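Local coordinates for protein multiheme cytochrome cf (Carboxydothermus ferrireducens DSM 11255, PDB 6QVM) that carries electrons through eleven covalently bound c-type haems and serves as an extracellular Fe(III) reductase inserted in the S-layer, at the heme c site. Sequence-based numbering; all coordinates share one arbitrary frame.

The heme c site. Residues 229-230, 233, 235, 238, 243, 350-351, 354-355, 377-378, 437, 441, 474, 479-480. With HEC (heme c), chain B.
The haem plane has one axial histidine on each face. On the His480 face, the Phe235 ring lies nearly parallel to the pyrrole that contains NB and stacks on it, with its CE2 3.5 Å from the meso carbon CHB. Pro479 lies on this same face, with its CB 3.6 Å from the meso carbon CHD. The His480 imidazole stands on edge to the porphyrin between these two groups. CE2 of Phe235 is over the centre of one imidazole face, and CG of Pro479 is over the other. This clamp should fix the rotation of the ligand. On the His355 face, the Ile377 CD1 methyl sits over the pyrrole that contains ND. Its CG1 is anti to the backbone N (chi1 -164°), which sends the branch across the ring. One face of Phe238 meets the Cys351 thioether side, off-centre over CAB, with its CD2 3.4 Å from CBB of the haem.

NE2 of His355 and NE2 of His480 each bind the iron at 1.9 Å, and the angle between them is 169°. The haem is therefore bis-histidinyl, as suits electron transfer. Cys351 SG is joined to CAB, and Cys354 SG to CAC, through thioether bonds. Gln230 NE2 donates a hydrogen bond to the backbone O of Phe235 (2.8 Å), from above the carbonyl plane. This may steady the stacked phenyl. A water lies 2.7 Å from Thr441 OG1 and links it to O2D of a haem propionate.

Cys351, Cys354 and His355 belong to a haem-binding CXXCH motif, and His355 is the proximal histidine, on helix 352-355. The distal histidine, His480, comes from a loop after helix 473-476. Phe235 follows helix 226-233. Distant segments thus enclose the haem mid-chain.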
loop_
_atom_site.group_PDB
_atom_site.type_symbol
_atom_site.label_atom_id
_atom_site.label_comp_id
_atom_site.label_asym_id
_atom_site.label_seq_id
_atom_site.Cartn_x
_atom_site.Cartn_y
_atom_site.Cartn_z
ATOM N N CYS A 229 1.597 -5.239 11.597
ATOM C CA CYS A 229 1.420 -5.816 10.267
ATOM C C CYS A 229 2.737 -6.354 9.724
ATOM O O CYS A 229 2.785 -7.455 9.164
ATOM C CB CYS A 229 0.841 -4.774 9.307
ATOM S SG CYS A 229 -0.579 -3.839 9.935
ATOM N N GLN A 230 3.819 -5.590 9.892
ATOM C CA GLN A 230 5.109 -5.988 9.345
ATOM C C GLN A 230 5.686 -7.199 10.070
ATOM O O GLN A 230 6.447 -7.963 9.469
ATOM C CB GLN A 230 6.080 -4.809 9.408
ATOM C CG GLN A 230 5.726 -3.671 8.462
ATOM C CD GLN A 230 6.616 -2.461 8.648
ATOM O OE1 GLN A 230 6.856 -2.016 9.770
ATOM N NE2 GLN A 230 7.123 -1.926 7.544
ATOM N N HIS A 233 3.945 -9.989 7.939
ATOM C CA HIS A 233 4.006 -9.892 6.486
ATOM C C HIS A 233 5.353 -9.417 5.951
ATOM O O HIS A 233 5.632 -9.615 4.764
ATOM C CB HIS A 233 2.902 -8.953 5.983
ATOM C CG HIS A 233 1.527 -9.532 6.095
ATOM N ND1 HIS A 233 1.035 -10.446 5.188
ATOM C CD2 HIS A 233 0.547 -9.346 7.011
ATOM C CE1 HIS A 233 -0.186 -10.801 5.542
ATOM N NE2 HIS A 233 -0.509 -10.142 6.641
ATOM N N PHE A 235 7.250 -6.505 4.548
ATOM C CA PHE A 235 6.948 -5.184 3.994
ATOM C C PHE A 235 7.819 -4.097 4.625
ATOM O O PHE A 235 7.357 -2.990 4.911
ATOM C CB PHE A 235 5.464 -4.845 4.163
ATOM C CG PHE A 235 4.549 -5.567 3.207
ATOM C CD1 PHE A 235 4.423 -6.945 3.248
ATOM C CD2 PHE A 235 3.800 -4.860 2.277
ATOM C CE1 PHE A 235 3.578 -7.608 2.374
ATOM C CE2 PHE A 235 2.954 -5.518 1.399
ATOM C CZ PHE A 235 2.842 -6.892 1.450
ATOM N N PHE A 238 8.212 -0.693 3.051
ATOM C CA PHE A 238 7.111 0.258 3.179
ATOM C C PHE A 238 7.473 1.390 4.134
ATOM O O PHE A 238 7.045 2.537 3.949
ATOM C CB PHE A 238 5.844 -0.446 3.653
ATOM C CG PHE A 238 4.743 0.489 4.022
ATOM C CD1 PHE A 238 3.921 1.022 3.047
ATOM C CD2 PHE A 238 4.525 0.834 5.343
ATOM C CE1 PHE A 238 2.895 1.885 3.384
ATOM C CE2 PHE A 238 3.501 1.694 5.690
ATOM C CZ PHE A 238 2.684 2.225 4.708
ATOM N N HIS A 243 4.286 7.852 2.808
ATOM C CA HIS A 243 2.991 7.670 3.461
ATOM C C HIS A 243 3.138 7.509 4.975
ATOM O O HIS A 243 2.581 8.323 5.725
ATOM C CB HIS A 243 2.241 6.472 2.864
ATOM C CG HIS A 243 1.407 6.808 1.670
ATOM N ND1 HIS A 243 1.275 5.958 0.593
ATOM C CD2 HIS A 243 0.663 7.901 1.381
ATOM C CE1 HIS A 243 0.481 6.510 -0.306
ATOM N NE2 HIS A 243 0.095 7.690 0.148
ATOM N N GLY A 350 -0.497 4.640 7.567
ATOM C CA GLY A 350 -0.045 3.283 7.781
ATOM C C GLY A 350 -0.786 2.279 6.917
ATOM O O GLY A 350 -1.640 2.625 6.100
ATOM N N CYS A 351 -0.446 1.004 7.125
ATOM C CA CYS A 351 -1.078 -0.072 6.369
ATOM C C CYS A 351 -2.591 0.008 6.450
ATOM O O CYS A 351 -3.290 -0.160 5.443
ATOM C CB CYS A 351 -0.612 -1.434 6.883
ATOM S SG CYS A 351 1.137 -1.545 7.278
ATOM N N CYS A 354 -5.331 1.989 4.228
ATOM C CA CYS A 354 -5.894 1.346 3.047
ATOM C C CYS A 354 -6.562 0.010 3.345
ATOM O O CYS A 354 -7.593 -0.308 2.746
ATOM C CB CYS A 354 -4.802 1.126 1.996
ATOM S SG CYS A 354 -3.906 2.615 1.514
ATOM N N HIS A 355 -6.024 -0.768 4.283
ATOM C CA HIS A 355 -6.526 -2.107 4.571
ATOM C C HIS A 355 -7.555 -2.117 5.689
ATOM O O HIS A 355 -8.059 -3.189 6.040
ATOM C CB HIS A 355 -5.362 -3.042 4.925
ATOM C CG HIS A 355 -4.409 -3.271 3.795
ATOM N ND1 HIS A 355 -4.671 -4.149 2.765
ATOM C CD2 HIS A 355 -3.200 -2.722 3.522
ATOM C CE1 HIS A 355 -3.663 -4.138 1.910
ATOM N NE2 HIS A 355 -2.756 -3.283 2.349
ATOM N N ILE A 377 -9.948 -3.591 -3.034
ATOM C CA ILE A 377 -9.030 -2.590 -2.505
ATOM C C ILE A 377 -8.238 -1.942 -3.633
ATOM O O ILE A 377 -7.747 -0.817 -3.491
ATOM C CB ILE A 377 -8.109 -3.207 -1.444
ATOM C CG1 ILE A 377 -7.438 -2.110 -0.622
ATOM C CG2 ILE A 377 -7.077 -4.115 -2.094
ATOM C CD1 ILE A 377 -6.387 -2.642 0.325
ATOM N N ALA A 378 -8.094 -2.631 -4.765
ATOM C CA ALA A 378 -7.362 -2.077 -5.894
ATOM C C ALA A 378 -8.128 -0.973 -6.607
ATOM O O ALA A 378 -7.558 -0.323 -7.491
ATOM C CB ALA A 378 -7.008 -3.189 -6.884
ATOM N N GLN A 437 -7.472 -3.546 -14.590
ATOM C CA GLN A 437 -6.497 -3.718 -13.515
ATOM C C GLN A 437 -6.584 -5.110 -12.902
ATOM O O GLN A 437 -5.558 -5.767 -12.695
ATOM C CB GLN A 437 -6.689 -2.647 -12.444
ATOM C CG GLN A 437 -6.011 -2.963 -11.119
ATOM C CD GLN A 437 -4.500 -3.033 -11.233
ATOM O OE1 GLN A 437 -3.909 -2.516 -12.182
ATOM N NE2 GLN A 437 -3.865 -3.681 -10.268
ATOM N N THR A 441 -3.476 -8.220 -12.823
ATOM C CA THR A 441 -2.958 -8.903 -11.642
ATOM C C THR A 441 -3.359 -10.372 -11.634
ATOM O O THR A 441 -2.559 -11.228 -11.252
ATOM C CB THR A 441 -3.437 -8.212 -10.370
ATOM O OG1 THR A 441 -4.870 -8.203 -10.343
ATOM C CG2 THR A 441 -2.910 -6.786 -10.312
ATOM N N VAL A 474 -3.234 1.830 -8.635
ATOM C CA VAL A 474 -2.212 0.798 -8.486
ATOM C C VAL A 474 -1.895 0.089 -9.789
ATOM O O VAL A 474 -1.038 -0.804 -9.804
ATOM C CB VAL A 474 -2.619 -0.217 -7.400
ATOM C CG1 VAL A 474 -2.767 0.497 -6.069
ATOM C CG2 VAL A 474 -3.910 -0.914 -7.779
ATOM N N PRO A 479 1.469 0.688 -4.035
ATOM C CA PRO A 479 1.092 1.239 -2.728
ATOM C C PRO A 479 2.071 0.895 -1.619
ATOM O O PRO A 479 1.918 1.402 -0.501
ATOM C CB PRO A 479 -0.271 0.592 -2.466
ATOM C CG PRO A 479 -0.148 -0.740 -3.114
ATOM C CD PRO A 479 0.716 -0.543 -4.346
ATOM N N HIS A 480 3.081 0.073 -1.903
ATOM C CA HIS A 480 3.889 -0.538 -0.863
ATOM C C HIS A 480 5.364 -0.174 -0.912
ATOM O O HIS A 480 6.058 -0.380 0.088
ATOM C CB HIS A 480 3.772 -2.068 -0.922
ATOM C CG HIS A 480 2.398 -2.579 -0.643
ATOM N ND1 HIS A 480 1.836 -3.616 -1.354
ATOM C CD2 HIS A 480 1.472 -2.200 0.270
ATOM C CE1 HIS A 480 0.626 -3.862 -0.886
ATOM N NE2 HIS A 480 0.379 -3.015 0.099
HETATM FE FE HEC B . -1.251 -3.300 1.124
HETATM C CHA HEC B . -2.197 -5.617 -1.220
HETATM C CHB HEC B . -0.116 -5.875 3.138
HETATM C CHC HEC B . 0.025 -1.011 3.327
HETATM C CHD HEC B . -2.952 -0.805 -0.506
HETATM N NA HEC B . -1.169 -5.359 0.994
HETATM C C1A HEC B . -1.645 -6.119 -0.059
HETATM C C2A HEC B . -1.466 -7.526 0.254
HETATM C C3A HEC B . -0.900 -7.587 1.472
HETATM C C4A HEC B . -0.704 -6.233 1.949
HETATM C CMA HEC B . -0.526 -8.856 2.262
HETATM C CAA HEC B . -1.909 -8.687 -0.682
HETATM C CBA HEC B . -0.798 -9.655 -1.112
HETATM C CGA HEC B . 0.514 -8.962 -1.384
HETATM O O1A HEC B . 0.542 -8.008 -2.207
HETATM O O2A HEC B . 1.540 -9.383 -0.784
HETATM N NB HEC B . -0.261 -3.416 2.920
HETATM C C1B HEC B . 0.201 -4.584 3.510
HETATM C C2B HEC B . 1.077 -4.217 4.601
HETATM C C3B HEC B . 1.110 -2.865 4.676
HETATM C C4B HEC B . 0.277 -2.341 3.600
HETATM C CMB HEC B . 1.747 -5.249 5.537
HETATM C CAB HEC B . 1.885 -1.986 5.694
HETATM C CBB HEC B . 3.394 -2.315 5.712
HETATM N NC HEC B . -1.480 -1.293 1.394
HETATM C C1C HEC B . -0.815 -0.532 2.340
HETATM C C2C HEC B . -1.181 0.861 2.148
HETATM C C3C HEC B . -1.896 0.941 1.002
HETATM C C4C HEC B . -2.168 -0.426 0.566
HETATM C CMC HEC B . -0.509 2.025 2.914
HETATM C CAC HEC B . -2.508 2.209 0.335
HETATM C CBC HEC B . -1.489 3.332 0.023
HETATM N ND HEC B . -2.414 -3.226 -0.585
HETATM C C1D HEC B . -2.970 -2.054 -1.090
HETATM C C2D HEC B . -3.607 -2.360 -2.344
HETATM C C3D HEC B . -3.382 -3.858 -2.570
HETATM C C4D HEC B . -2.622 -4.316 -1.429
HETATM C CMD HEC B . -4.357 -1.377 -3.258
HETATM C CAD HEC B . -3.837 -4.687 -3.785
HETATM C CBD HEC B . -2.587 -4.809 -4.658
HETATM C CGD HEC B . -2.942 -5.012 -6.110
HETATM O O1D HEC B . -2.143 -4.566 -6.981
HETATM O O2D HEC B . -4.015 -5.614 -6.394
HETATM O O HOH W 1 -6.004 -6.345 -8.824
#